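Local coordinates for tyrosine specific protein phosphatase, putative (PDB 3M4U) that dephosphorylates phosphotyrosine in protein substrates, among them the nucleolar protein NOPP44/46, and serves as a life-cycle switch in Trypanosoma brucei, at residues R35-T40 with L55-T60; K48-D53 with G128-E133; N80-D85 with Q268-M273; K114-V119 with T221-L226; E169-R174 with Q193-P198. All coordinates share one frame; numbering follows the deposited sequence.

Interaction 1 (R35-T40 with L55-T60); sequences RNINFT and LANEET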
# COMPACT_ATOMS: atom_id res chain seq x y z
N ARG A 35 -10.22 4.89 19.67
CA ARG A 35 -9.83 5.18 21.04
C ARG A 35 -9.56 3.92 21.85
O ARG A 35 -9.16 4.00 23.01
CB ARG A 35 -10.90 6.04 21.72
N ASN A 36 -9.77 2.76 21.24
CA ASN A 36 -9.63 1.48 21.94
C ASN A 36 -8.50 0.59 21.44
O ASN A 36 -8.46 -0.60 21.72
CB ASN A 36 -10.93 0.70 21.86
CG ASN A 36 -11.36 0.15 23.20
OD1 ASN A 36 -11.02 -0.98 23.55
ND2 ASN A 36 -12.09 0.96 23.96
N ILE A 37 -7.56 1.17 20.70
CA ILE A 37 -6.47 0.38 20.15
C ILE A 37 -5.13 0.75 20.77
O ILE A 37 -4.87 1.92 21.06
CB ILE A 37 -6.41 0.51 18.59
CG1 ILE A 37 -7.71 -0.01 17.96
CG2 ILE A 37 -5.21 -0.26 18.05
CD1 ILE A 37 -7.81 0.20 16.47
N ASN A 38 -4.29 -0.25 20.99
CA ASN A 38 -2.92 0.02 21.42
C ASN A 38 -2.05 0.59 20.29
O ASN A 38 -1.73 -0.09 19.31
CB ASN A 38 -2.27 -1.23 22.02
CG ASN A 38 -0.87 -0.96 22.53
OD1 ASN A 38 -0.41 0.18 22.50
ND2 ASN A 38 -0.19 -2.00 23.02
N PHE A 39 -1.65 1.85 20.47
CA PHE A 39 -0.80 2.54 19.51
C PHE A 39 0.52 2.96 20.15
O PHE A 39 1.02 4.05 19.86
CB PHE A 39 -1.51 3.79 19.00
CG PHE A 39 -2.60 3.52 17.99
CD1 PHE A 39 -2.34 2.75 16.86
CD2 PHE A 39 -3.86 4.07 18.15
CE1 PHE A 39 -3.33 2.52 15.92
CE2 PHE A 39 -4.86 3.85 17.20
CZ PHE A 39 -4.59 3.06 16.09
N THR A 40 1.09 2.10 20.99
CA THR A 40 2.15 2.53 21.91
C THR A 40 3.45 2.93 21.21
O THR A 40 3.91 4.06 21.35
CB THR A 40 2.39 1.50 23.04
OG1 THR A 40 1.26 1.49 23.92
CG2 THR A 40 3.64 1.86 23.86
N LEU A 55 -1.76 6.14 12.81
CA LEU A 55 -0.88 5.40 13.70
C LEU A 55 -0.90 3.91 13.40
O LEU A 55 -1.91 3.39 12.94
CB LEU A 55 -1.28 5.66 15.16
CG LEU A 55 -1.25 7.15 15.51
CD1 LEU A 55 -2.13 7.47 16.71
CD2 LEU A 55 0.18 7.61 15.72
N ALA A 56 0.21 3.23 13.66
CA ALA A 56 0.31 1.80 13.37
C ALA A 56 -0.14 0.93 14.56
O ALA A 56 0.31 1.13 15.68
CB ALA A 56 1.75 1.44 12.96
N ASN A 57 -1.03 -0.02 14.30
CA ASN A 57 -1.50 -0.92 15.35
C ASN A 57 -0.33 -1.69 15.95
O ASN A 57 0.55 -2.16 15.22
CB ASN A 57 -2.56 -1.89 14.81
CG ASN A 57 -3.80 -1.18 14.29
OD1 ASN A 57 -3.71 -0.20 13.53
ND2 ASN A 57 -4.98 -1.69 14.67
N GLU A 58 -0.33 -1.81 17.27
CA GLU A 58 0.77 -2.44 17.99
C GLU A 58 0.87 -3.93 17.66
O GLU A 58 1.95 -4.46 17.40
CB GLU A 58 0.58 -2.23 19.50
CG GLU A 58 1.77 -2.66 20.36
CD GLU A 58 3.01 -1.79 20.17
OE1 GLU A 58 4.13 -2.35 20.25
OE2 GLU A 58 2.88 -0.56 19.97
N GLU A 59 -0.28 -4.58 17.63
CA GLU A 59 -0.38 -6.03 17.50
C GLU A 59 0.20 -6.56 16.19
O GLU A 59 0.61 -7.72 16.12
CB GLU A 59 -1.85 -6.44 17.63
CG GLU A 59 -2.13 -7.93 17.57
CD GLU A 59 -3.63 -8.23 17.59
OE1 GLU A 59 -4.25 -8.30 16.50
OE2 GLU A 59 -4.20 -8.39 18.70
N THR A 60 0.22 -5.71 15.16
CA THR A 60 0.63 -6.12 13.81
C THR A 60 1.71 -5.22 13.29
O THR A 60 2.09 -5.30 12.13
CB THR A 60 -0.53 -6.04 12.80
OG1 THR A 60 -1.19 -4.78 12.95
CG2 THR A 60 -1.54 -7.17 13.02
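Asn-38 OD1, on an amide laid against the side chain of Glu-58, takes two bonds from Thr-40: one from OG1 at 2.6 Å and a weak one from the backbone N, in the manner of an Asx turn. The two loops flank the short helix 40-44, whose first residue is Thr-40, between helix 14-31 and strand 61-62 of the phosphatase fold. Asn-38 CG stands anti to its backbone N (chi1 -177°), which carries the amide over Glu-58; its ND2 comes 3.4 Å from Glu-58 CG, and the amide and carboxylate planes are turned by only 23°. The backbones are tied directly by Glu-58 N, which donates to Asn-38 O at 3.0 Å. Glu-58 then bends at chi2 and brings its carboxylate to the start of helix 40-44, where OE2 accepts from Thr-41 N. This places a negative group at a helix start, where it would be expected to interact favourably with the helix dipole.

Phe-39, at the N-cap position of that helix, fills the space between the loops. Leu-55 CB makes a CH-pi contact over one face of its ring, 3.8 Å from the centroid, while Ile-37 CG2 covers the opposite face. Both sit off-centre, toward the rim. The ring edge is met by backbone and amide oxygens: Ala-56 O is 3.3 Å from Phe-39 CD1. Next to it, Asn-57 sets its amide almost perpendicular to the ring, with OD1, which accepts from Phe-271 N, 3.6 Å from Phe-39 CE1.

Interaction 2 (K48-D53 with G128-E133); sequences KNRYLD and GVLKAE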
# COMPACT_ATOMS: atom_id res chain seq x y z
N LYS A 48 8.56 10.58 13.77
CA LYS A 48 8.69 9.89 12.49
C LYS A 48 7.33 9.62 11.82
O LYS A 48 7.26 8.91 10.80
CB LYS A 48 9.45 8.58 12.68
CG LYS A 48 10.89 8.82 13.05
CD LYS A 48 11.57 7.54 13.51
CE LYS A 48 13.08 7.70 13.43
NZ LYS A 48 13.79 6.53 14.00
N ASN A 49 6.26 10.16 12.40
CA ASN A 49 4.94 9.97 11.82
C ASN A 49 4.61 11.12 10.92
O ASN A 49 4.83 12.28 11.27
CB ASN A 49 3.88 9.83 12.90
CG ASN A 49 4.00 8.54 13.68
OD1 ASN A 49 4.53 7.54 13.18
ND2 ASN A 49 3.52 8.56 14.91
N ARG A 50 4.07 10.80 9.74
CA ARG A 50 3.72 11.83 8.76
C ARG A 50 2.47 12.55 9.19
O ARG A 50 2.38 13.77 9.09
CB ARG A 50 3.51 11.22 7.37
CG ARG A 50 3.10 12.22 6.30
CD ARG A 50 3.27 11.63 4.89
NE ARG A 50 4.65 11.22 4.61
CZ ARG A 50 5.57 12.02 4.07
NH1 ARG A 50 5.27 13.28 3.77
NH2 ARG A 50 6.80 11.56 3.84
N TYR A 51 1.48 11.80 9.66
CA TYR A 51 0.27 12.44 10.15
C TYR A 51 0.06 12.19 11.63
O TYR A 51 0.47 11.15 12.16
CB TYR A 51 -0.93 11.98 9.33
CG TYR A 51 -0.77 12.30 7.87
CD1 TYR A 51 -0.92 13.61 7.41
CD2 TYR A 51 -0.47 11.30 6.95
CE1 TYR A 51 -0.78 13.91 6.06
CE2 TYR A 51 -0.32 11.59 5.60
CZ TYR A 51 -0.48 12.89 5.16
OH TYR A 51 -0.34 13.17 3.81
N LEU A 52 -0.56 13.16 12.30
CA LEU A 52 -0.88 13.08 13.72
C LEU A 52 -1.79 11.89 14.05
O LEU A 52 -1.52 11.12 14.98
CB LEU A 52 -1.59 14.36 14.18
CG LEU A 52 -0.70 15.57 14.43
CD1 LEU A 52 -1.52 16.71 15.02
CD2 LEU A 52 0.43 15.17 15.37
N ASP A 53 -2.86 11.76 13.28
CA ASP A 53 -3.91 10.77 13.52
C ASP A 53 -3.64 9.39 12.89
O ASP A 53 -4.37 8.44 13.18
CB ASP A 53 -5.25 11.30 13.00
CG ASP A 53 -5.18 11.78 11.54
OD1 ASP A 53 -4.05 12.09 11.09
OD2 ASP A 53 -6.24 11.86 10.85
N GLY A 128 0.75 21.11 -4.82
CA GLY A 128 1.94 21.40 -4.05
C GLY A 128 1.74 20.94 -2.63
O GLY A 128 2.49 21.35 -1.73
N VAL A 129 0.73 20.10 -2.42
CA VAL A 129 0.54 19.45 -1.13
C VAL A 129 1.57 18.35 -0.95
O VAL A 129 1.65 17.43 -1.78
CB VAL A 129 -0.88 18.87 -1.01
CG1 VAL A 129 -1.18 18.43 0.43
CG2 VAL A 129 -1.89 19.88 -1.49
N LEU A 130 2.35 18.45 0.11
CA LEU A 130 3.41 17.49 0.41
C LEU A 130 2.79 16.14 0.79
O LEU A 130 1.92 16.08 1.66
CB LEU A 130 4.30 17.99 1.55
CG LEU A 130 5.41 17.03 1.99
CD1 LEU A 130 6.33 16.71 0.79
CD2 LEU A 130 6.21 17.57 3.20
N LYS A 131 3.23 15.07 0.15
CA LYS A 131 2.64 13.77 0.35
C LYS A 131 3.71 12.75 0.73
O LYS A 131 3.46 11.86 1.56
CB LYS A 131 1.91 13.31 -0.92
CG LYS A 131 0.73 14.19 -1.31
CD LYS A 131 -0.46 13.95 -0.39
CE LYS A 131 -1.64 14.82 -0.74
NZ LYS A 131 -2.83 14.63 0.18
N ALA A 132 4.90 12.89 0.15
CA ALA A 132 5.95 11.89 0.33
C ALA A 132 7.33 12.48 0.17
O ALA A 132 7.49 13.61 -0.30
CB ALA A 132 5.76 10.71 -0.63
N GLU A 133 8.32 11.71 0.57
CA GLU A 133 9.70 12.16 0.54
C GLU A 133 10.47 11.26 -0.40
O GLU A 133 10.47 10.04 -0.23
CB GLU A 133 10.30 12.11 1.95
CG GLU A 133 11.74 12.62 2.06
CD GLU A 133 11.87 14.14 1.88
OE1 GLU A 133 10.87 14.88 2.05
OE2 GLU A 133 12.99 14.60 1.58
O HOH W 1 2.68 14.82 4.00
O HOH W 2 8.24 14.24 3.65
O HOH W 3 -1.90 15.25 2.70
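The phosphotyrosine-recognition loop, recognisable by its KNRY sequence, meets the KAERYWP segment that follows strand 129-130 chiefly through Arg-50 and Lys-131. Arg-50 leaves its backbone with CG anti to N and turns at chi3 (-59°), which lays the guanidinium flat over the Lys-131 and Ala-132 backbone. Lys-131 O lies 3.2 Å from Arg-50 NH1 but beneath the guanidinium face, so the angle is too poor for a hydrogen bond; that oxygen is bonded instead to Ser-230 OG. Arg-50 directs its N-H groups elsewhere. NE donates to Ala-97 O, NH1 to an in-plane water at 3.0 Å from NH1, and NH2 to a second water 3.0 Å away. The first water donates to Leu-130 O at 2.8 Å, the second to Glu-133 OE1 at 3.1 Å, so solvent bridges both ends of the guanidinium to segment 128-133. Beyond it, Tyr-51 OH, hydrogen-bonded to Ser-230 OG, reaches Lys-131 NZ through a third water that lies 2.8 Å from OH. As in related phosphatases, the Tyr-51 ring probably lines the substrate pocket. Lys-131 continues to a salt bridge with Asp-199 of the WPD loop, and its backbone pairs with Leu-124 just before strand 125-126.

Interaction 3 (N80-D85 with Q268-M273); sequences NGNLID and QKRFGM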
# COMPACT_ATOMS: atom_id res chain seq x y z
N ASN A 80 6.06 3.23 10.80
CA ASN A 80 4.61 3.35 10.85
C ASN A 80 3.95 2.41 9.83
O ASN A 80 3.18 2.83 8.97
CB ASN A 80 4.16 4.80 10.66
CG ASN A 80 2.70 5.02 11.07
OD1 ASN A 80 1.94 4.06 11.23
ND2 ASN A 80 2.30 6.27 11.22
N GLY A 81 4.27 1.13 9.95
CA GLY A 81 3.74 0.14 9.05
C GLY A 81 3.14 -1.03 9.79
O GLY A 81 3.37 -1.22 10.99
N ASN A 82 2.38 -1.83 9.05
CA ASN A 82 1.76 -3.02 9.62
C ASN A 82 1.91 -4.20 8.68
O ASN A 82 1.89 -4.05 7.45
CB ASN A 82 0.28 -2.76 9.94
CG ASN A 82 0.11 -1.93 11.20
OD1 ASN A 82 0.23 -2.45 12.31
ND2 ASN A 82 -0.16 -0.64 11.04
N LEU A 83 2.07 -5.38 9.27
CA LEU A 83 2.07 -6.61 8.51
C LEU A 83 0.63 -6.95 8.16
O LEU A 83 -0.23 -6.99 9.04
CB LEU A 83 2.66 -7.76 9.32
CG LEU A 83 2.86 -9.02 8.48
CD1 LEU A 83 3.96 -8.78 7.45
CD2 LEU A 83 3.18 -10.22 9.37
N ILE A 84 0.37 -7.17 6.88
CA ILE A 84 -0.95 -7.58 6.42
C ILE A 84 -0.88 -8.98 5.82
O ILE A 84 -0.56 -9.16 4.63
CB ILE A 84 -1.52 -6.61 5.37
CG1 ILE A 84 -1.42 -5.16 5.85
CG2 ILE A 84 -2.95 -6.98 5.03
CD1 ILE A 84 -1.95 -4.93 7.22
N ASP A 85 -1.18 -9.97 6.64
CA ASP A 85 -1.13 -11.36 6.22
C ASP A 85 -2.56 -11.88 6.15
O ASP A 85 -3.25 -11.94 7.16
CB ASP A 85 -0.33 -12.17 7.25
CG ASP A 85 -0.18 -13.62 6.87
OD1 ASP A 85 -0.59 -14.00 5.76
OD2 ASP A 85 0.37 -14.39 7.69
N GLN A 268 -8.79 -4.42 10.65
CA GLN A 268 -8.41 -4.99 11.94
C GLN A 268 -6.89 -4.98 12.13
O GLN A 268 -6.39 -4.86 13.26
CB GLN A 268 -8.94 -6.43 12.04
CG GLN A 268 -9.04 -6.97 13.45
CD GLN A 268 -7.79 -7.72 13.88
OE1 GLN A 268 -7.05 -8.25 13.05
NE2 GLN A 268 -7.55 -7.78 15.20
N LYS A 269 -6.16 -5.10 11.03
CA LYS A 269 -4.70 -5.19 11.09
C LYS A 269 -4.00 -3.83 11.07
O LYS A 269 -2.89 -3.67 11.58
CB LYS A 269 -4.19 -6.07 9.95
CG LYS A 269 -4.77 -7.46 9.95
CD LYS A 269 -4.22 -8.24 8.79
CE LYS A 269 -4.78 -9.65 8.75
NZ LYS A 269 -4.17 -10.50 9.81
N ARG A 270 -4.66 -2.86 10.45
CA ARG A 270 -4.12 -1.51 10.35
C ARG A 270 -5.31 -0.55 10.25
O ARG A 270 -5.97 -0.47 9.21
CB ARG A 270 -3.16 -1.39 9.15
CG ARG A 270 -2.54 0.00 8.99
CD ARG A 270 -1.40 0.06 7.95
NE ARG A 270 -1.04 1.45 7.61
CZ ARG A 270 -0.25 2.23 8.33
NH1 ARG A 270 0.32 1.78 9.46
NH2 ARG A 270 -0.01 3.48 7.94
N PHE A 271 -5.58 0.16 11.34
CA PHE A 271 -6.71 1.07 11.40
C PHE A 271 -6.81 2.01 10.19
O PHE A 271 -5.90 2.79 9.93
CB PHE A 271 -6.67 1.91 12.70
CG PHE A 271 -7.88 2.78 12.90
CD1 PHE A 271 -9.03 2.27 13.47
CD2 PHE A 271 -7.89 4.11 12.49
CE1 PHE A 271 -10.16 3.06 13.65
CE2 PHE A 271 -9.01 4.90 12.66
CZ PHE A 271 -10.15 4.38 13.24
N GLY A 272 -7.93 1.92 9.47
CA GLY A 272 -8.22 2.87 8.40
C GLY A 272 -8.09 2.32 6.98
O GLY A 272 -8.50 2.97 6.01
N MET A 273 -7.51 1.14 6.84
CA MET A 273 -7.33 0.55 5.52
C MET A 273 -8.58 0.72 4.66
O MET A 273 -9.66 0.23 5.02
CB MET A 273 -6.93 -0.92 5.63
CG MET A 273 -5.56 -1.11 6.26
SD MET A 273 -4.21 -0.58 5.17
CE MET A 273 -3.88 -2.12 4.29
O HOH W 4 -1.38 -9.58 9.57
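Strand 81-84 runs past the C-terminal end of helix 258-269, with the CA atoms of Asn-82 and Arg-270 6.1 Å apart, and the chain beyond the helix folds back in a type II turn from Arg-270 to Met-273. Arg-270, straight from CG to NE, reaches across Asn-82 to Asn-80. NH1 makes a weak but straight bond (169°) to Asn-80 OD1 at 3.3 Å, the acceptor lying in the guanidinium plane while the amide itself is turned steeply, by 73°. At the other end of the strand, Lys-269 CB rests on Ile-84 CD1 at 3.7 Å. The lysine stays extended until chi4, where a bend turns NZ to a weak bond with Asp-85 O (3.2 Å) and to a water 2.9 Å from NZ; that water also bonds Leu-83 O and Asp-85 N. Met-273 CE adds a looser apolar touch on Ile-84 CG1, 4.2 Å away. The other nitrogens of Arg-270 turn to the phosphate-binding P-loop: NE donates to Gly-232 O and NH2 to Ala-231 O. The buried arginine thus links the residue before strand 81-84 to the P-loop backbone, consistent with a second-shell role, and its charge would be expected to polarise those carbonyls.

Interaction 4 (K114-V119 with T221-L226); sequences KVDLVV and TTSPIL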
# COMPACT_ATOMS: atom_id res chain seq x y z
N LYS A 114 15.08 -7.77 3.67
CA LYS A 114 15.26 -8.24 2.31
C LYS A 114 13.94 -8.22 1.56
O LYS A 114 13.46 -9.23 1.05
CB LYS A 114 15.89 -9.64 2.28
CG LYS A 114 17.26 -9.66 2.91
CD LYS A 114 17.81 -11.07 3.01
CE LYS A 114 19.00 -11.13 3.97
NZ LYS A 114 18.62 -10.77 5.38
N VAL A 115 13.36 -7.04 1.51
CA VAL A 115 12.14 -6.80 0.76
C VAL A 115 12.52 -6.62 -0.72
O VAL A 115 13.37 -5.80 -1.05
CB VAL A 115 11.39 -5.57 1.31
CG1 VAL A 115 10.27 -5.15 0.39
CG2 VAL A 115 10.88 -5.86 2.72
N ASP A 116 11.92 -7.43 -1.59
CA ASP A 116 12.27 -7.42 -3.02
C ASP A 116 11.44 -6.40 -3.81
O ASP A 116 11.93 -5.81 -4.79
CB ASP A 116 12.12 -8.81 -3.64
CG ASP A 116 13.04 -9.84 -2.98
OD1 ASP A 116 14.24 -9.54 -2.76
OD2 ASP A 116 12.55 -10.95 -2.68
N LEU A 117 10.20 -6.20 -3.38
CA LEU A 117 9.32 -5.27 -4.06
C LEU A 117 8.72 -4.23 -3.12
O LEU A 117 8.23 -4.55 -2.04
CB LEU A 117 8.20 -6.04 -4.77
CG LEU A 117 7.20 -5.22 -5.58
CD1 LEU A 117 7.90 -4.41 -6.68
CD2 LEU A 117 6.13 -6.13 -6.18
N VAL A 118 8.80 -2.97 -3.55
CA VAL A 118 8.12 -1.85 -2.90
C VAL A 118 7.18 -1.16 -3.88
O VAL A 118 7.62 -0.73 -4.95
CB VAL A 118 9.11 -0.79 -2.44
CG1 VAL A 118 8.39 0.55 -2.25
CG2 VAL A 118 9.82 -1.25 -1.17
N VAL A 119 5.90 -1.04 -3.53
CA VAL A 119 4.93 -0.34 -4.37
C VAL A 119 4.49 0.98 -3.72
O VAL A 119 4.09 1.00 -2.55
CB VAL A 119 3.69 -1.24 -4.69
CG1 VAL A 119 2.77 -0.55 -5.71
CG2 VAL A 119 4.13 -2.60 -5.24
N THR A 221 9.13 -13.99 -4.31
CA THR A 221 9.71 -13.45 -3.10
C THR A 221 9.28 -14.21 -1.84
O THR A 221 8.18 -14.76 -1.76
CB THR A 221 9.39 -11.94 -2.91
OG1 THR A 221 10.00 -11.47 -1.70
CG2 THR A 221 7.86 -11.70 -2.86
N THR A 222 10.17 -14.23 -0.86
CA THR A 222 9.92 -14.92 0.40
C THR A 222 9.76 -13.88 1.50
O THR A 222 9.58 -14.21 2.66
CB THR A 222 11.08 -15.88 0.72
OG1 THR A 222 12.30 -15.13 0.86
CG2 THR A 222 11.26 -16.89 -0.41
N SER A 223 9.84 -12.61 1.10
CA SER A 223 9.65 -11.50 2.02
C SER A 223 8.33 -10.80 1.69
O SER A 223 7.82 -10.93 0.58
CB SER A 223 10.80 -10.50 1.88
OG SER A 223 12.04 -11.17 1.75
N PRO A 224 7.79 -10.06 2.67
CA PRO A 224 6.57 -9.27 2.43
C PRO A 224 6.81 -8.34 1.27
O PRO A 224 7.95 -7.96 1.00
CB PRO A 224 6.45 -8.43 3.71
CG PRO A 224 7.19 -9.19 4.74
CD PRO A 224 8.31 -9.87 4.03
N ILE A 225 5.73 -8.02 0.57
CA ILE A 225 5.77 -6.97 -0.43
C ILE A 225 5.33 -5.74 0.30
O ILE A 225 4.28 -5.74 0.95
CB ILE A 225 4.81 -7.25 -1.60
CG1 ILE A 225 5.33 -8.44 -2.43
CG2 ILE A 225 4.63 -5.99 -2.46
CD1 ILE A 225 4.38 -8.93 -3.50
N LEU A 226 6.15 -4.69 0.24
CA LEU A 226 5.81 -3.45 0.91
C LEU A 226 5.06 -2.49 0.01
O LEU A 226 5.54 -2.11 -1.06
CB LEU A 226 7.04 -2.76 1.50
CG LEU A 226 6.73 -1.47 2.27
CD1 LEU A 226 7.76 -1.26 3.36
CD2 LEU A 226 6.68 -0.24 1.34
O HOH W 5 9.24 -8.45 -1.22
O HOH W 6 12.68 -13.63 -1.75
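The carboxylate of Asp-116 is approached by Thr-221 OG1 on the anti side of OD2, 29° out of its plane, the donor 2.8 Å from OD2. The other flat group gripped by a hydroxyl is the Lys-114 carbonyl: Ser-223 OG donates to Lys-114 O from above its plane rather than along a lone pair. That bond measures 2.5 Å, a length to be read with caution. Thr-221 OG1, anti to its own backbone N (chi1 -179°), is held three ways. Besides donating to Asp-116 it accepts from Ser-223 N, forming an ST turn, and from a water 3.2 Å away. The same water accepts from Asp-116 N and donates to Pro-224 O, bridging the backbones where the strands have not yet paired. A second water donates to Asp-116 OD2 and accepts from Thr-222 N.

Lys-114, the first residue past helix 103-112 to leave helical angles, closes it with a Schellman motif, and the chain turns from there into strand 117-120 of the central sheet of the phosphatase domain. This strand runs parallel to strand 225-228, which leads into the signature P-loop at His-228. Leu-226 bonds to the residues on either side of Val-118, its parallel bridge partner: its N donates to Leu-117 O (3.1 Å), and its O accepts from Val-119 N (2.7 Å).

Val-118 and Leu-226 point to the face covered by helix 103-112, where Val-118 CG1 touches Leu-226 CD2 at 4.1 Å and both side chains reach Leu-110. On the other face Leu-117 lies alongside Ile-225, CD2 to CG2 4.0 Å.

Interaction 5 (E169-R174 with Q193-P198); sequences ELDIVR and QYVGWP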
# COMPACT_ATOMS: atom_id res chain seq x y z
N GLU A 169 2.02 5.69 -20.51
CA GLU A 169 0.57 5.56 -20.62
C GLU A 169 -0.08 5.07 -19.32
O GLU A 169 -1.19 5.48 -18.96
CB GLU A 169 0.18 4.65 -21.78
CG GLU A 169 0.57 5.19 -23.14
CD GLU A 169 -0.28 4.62 -24.26
OE1 GLU A 169 -1.16 3.78 -23.98
OE2 GLU A 169 -0.07 5.03 -25.43
N LEU A 170 0.62 4.19 -18.62
CA LEU A 170 0.10 3.65 -17.38
C LEU A 170 0.51 4.50 -16.17
O LEU A 170 0.07 4.25 -15.05
CB LEU A 170 0.52 2.20 -17.20
CG LEU A 170 0.05 1.22 -18.29
CD1 LEU A 170 0.48 -0.18 -17.92
CD2 LEU A 170 -1.49 1.29 -18.51
N ASP A 171 1.35 5.51 -16.40
CA ASP A 171 1.86 6.36 -15.32
C ASP A 171 2.54 5.54 -14.21
O ASP A 171 2.30 5.76 -13.01
CB ASP A 171 0.74 7.20 -14.73
CG ASP A 171 0.74 8.61 -15.26
OD1 ASP A 171 1.69 8.96 -16.00
OD2 ASP A 171 -0.20 9.37 -14.94
N ILE A 172 3.39 4.60 -14.64
CA ILE A 172 4.09 3.71 -13.75
C ILE A 172 5.59 3.77 -14.03
O ILE A 172 6.04 3.48 -15.14
CB ILE A 172 3.58 2.26 -13.89
CG1 ILE A 172 2.12 2.17 -13.44
CG2 ILE A 172 4.47 1.26 -13.15
CD1 ILE A 172 1.43 0.85 -13.72
N VAL A 173 6.36 4.17 -13.01
CA VAL A 173 7.82 4.13 -13.06
C VAL A 173 8.35 2.92 -12.30
O VAL A 173 7.91 2.63 -11.19
CB VAL A 173 8.44 5.38 -12.40
CG1 VAL A 173 9.93 5.47 -12.73
CG2 VAL A 173 7.70 6.63 -12.84
N ARG A 174 9.30 2.21 -12.90
CA ARG A 174 10.02 1.16 -12.20
C ARG A 174 11.44 1.64 -11.90
O ARG A 174 12.14 2.10 -12.81
CB ARG A 174 10.06 -0.13 -13.02
CG ARG A 174 8.69 -0.71 -13.39
CD ARG A 174 8.85 -1.90 -14.32
NE ARG A 174 7.71 -2.81 -14.28
CZ ARG A 174 6.55 -2.58 -14.89
NH1 ARG A 174 6.38 -1.45 -15.58
NH2 ARG A 174 5.57 -3.45 -14.80
N GLN A 193 6.35 2.88 -8.76
CA GLN A 193 5.54 4.02 -8.37
C GLN A 193 4.46 4.31 -9.38
O GLN A 193 4.73 4.45 -10.59
CB GLN A 193 6.41 5.27 -8.18
CG GLN A 193 5.66 6.46 -7.59
CD GLN A 193 6.37 7.78 -7.83
OE1 GLN A 193 7.42 7.82 -8.48
NE2 GLN A 193 5.80 8.88 -7.30
N TYR A 194 3.23 4.40 -8.88
CA TYR A 194 2.09 4.76 -9.70
C TYR A 194 1.63 6.14 -9.32
O TYR A 194 1.34 6.39 -8.13
CB TYR A 194 0.95 3.76 -9.50
CG TYR A 194 -0.33 4.13 -10.23
CD1 TYR A 194 -0.30 4.61 -11.53
CD2 TYR A 194 -1.56 3.97 -9.61
CE1 TYR A 194 -1.47 4.96 -12.20
CE2 TYR A 194 -2.75 4.29 -10.27
CZ TYR A 194 -2.70 4.78 -11.57
OH TYR A 194 -3.88 5.10 -12.21
N VAL A 195 1.57 7.03 -10.31
CA VAL A 195 1.26 8.44 -10.07
C VAL A 195 -0.10 8.90 -10.61
O VAL A 195 -0.42 10.10 -10.60
CB VAL A 195 2.39 9.36 -10.60
CG1 VAL A 195 3.73 8.97 -9.99
CG2 VAL A 195 2.47 9.31 -12.13
N GLY A 196 -0.91 7.95 -11.06
CA GLY A 196 -2.24 8.27 -11.57
C GLY A 196 -3.30 7.95 -10.54
O GLY A 196 -4.45 7.65 -10.89
N TRP A 197 -2.93 8.02 -9.26
CA TRP A 197 -3.85 7.70 -8.17
C TRP A 197 -3.83 8.76 -7.07
O TRP A 197 -2.97 8.73 -6.19
CB TRP A 197 -3.51 6.32 -7.60
CG TRP A 197 -4.63 5.66 -6.84
CD1 TRP A 197 -5.78 6.24 -6.40
CD2 TRP A 197 -4.69 4.28 -6.42
NE1 TRP A 197 -6.55 5.31 -5.73
CE2 TRP A 197 -5.91 4.10 -5.73
CE3 TRP A 197 -3.83 3.19 -6.56
CZ2 TRP A 197 -6.29 2.87 -5.19
CZ3 TRP A 197 -4.20 1.97 -6.03
CH2 TRP A 197 -5.42 1.82 -5.34
N PRO A 198 -4.78 9.70 -7.11
CA PRO A 198 -4.84 10.83 -6.17
C PRO A 198 -5.27 10.39 -4.79
O PRO A 198 -6.12 9.51 -4.64
CB PRO A 198 -5.95 11.72 -6.75
CG PRO A 198 -6.37 11.09 -8.04
CD PRO A 198 -5.95 9.67 -8.00
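Leu-170 O stands 3.3 Å from Tyr-194 CE1, oblique to the ring, and also accepts from Ser-208 OG of helix 206-217. Asp-171 follows with positive phi (55°), forming with Ile-172 a G1 beta bulge opposite Asp-167. Its carbonyl serves two ends: Val-195 N donates to Asp-171 O in a nearly straight bond of 3.1 Å, and the same oxygen lies in the plane of the Tyr-194 ring, 3.2 Å from CD1. The Asp-171 and Val-195 side chains cross at about a right angle, Asp-171 CG 3.6 Å from Val-195 CG2. Ile-172 begins the regular pairing of the hairpin made by strands 172-180 and 187-194. It forms a non-hydrogen-bonded pair with Tyr-194, and Ile-172 CG1 packs on Tyr-194 CD1 at 3.9 Å. Val-173 and Gln-193 make the hydrogen-bonded pair, Val-173 N to Gln-193 O and Gln-193 N to Val-173 O, each 2.9 Å. Beyond the strand the chain curls over Tyr-194: Gly-196 N lies 3.2 Å above the ring plane, toward the rim. Tyr-194 OH is bonded to Glu-204 N, while Trp-197 and Pro-198 start the WPD loop.

In the fold
Interactions 3, 4 and 5 all reach the mixed sheet: 3 on strand 81-84, 4 between strands 117-120 and 225-228, and 5 on the hairpin whose strand 187-194 neighbours 117-120. Interactions 4 and 5 lie nested within the chain loop closed by interaction 3. Interactions 1 and 3, their centres about 10 Å apart, touch where Thr-60 OG1 meets Lys-269 O; interactions 1 and 5 stand about 31 Å apart on opposite sides of the centre. Interaction 2 crosses interaction 3 along the chain and touches both 1 and 3 through Asn-49. Interactions 2 to 5 include or adjoin loops that form the active site in this family: the recognition loop in 2, the P-loop-bonded arginine in 3, the strand leading into that loop in 4, and the WPD-loop start in 5.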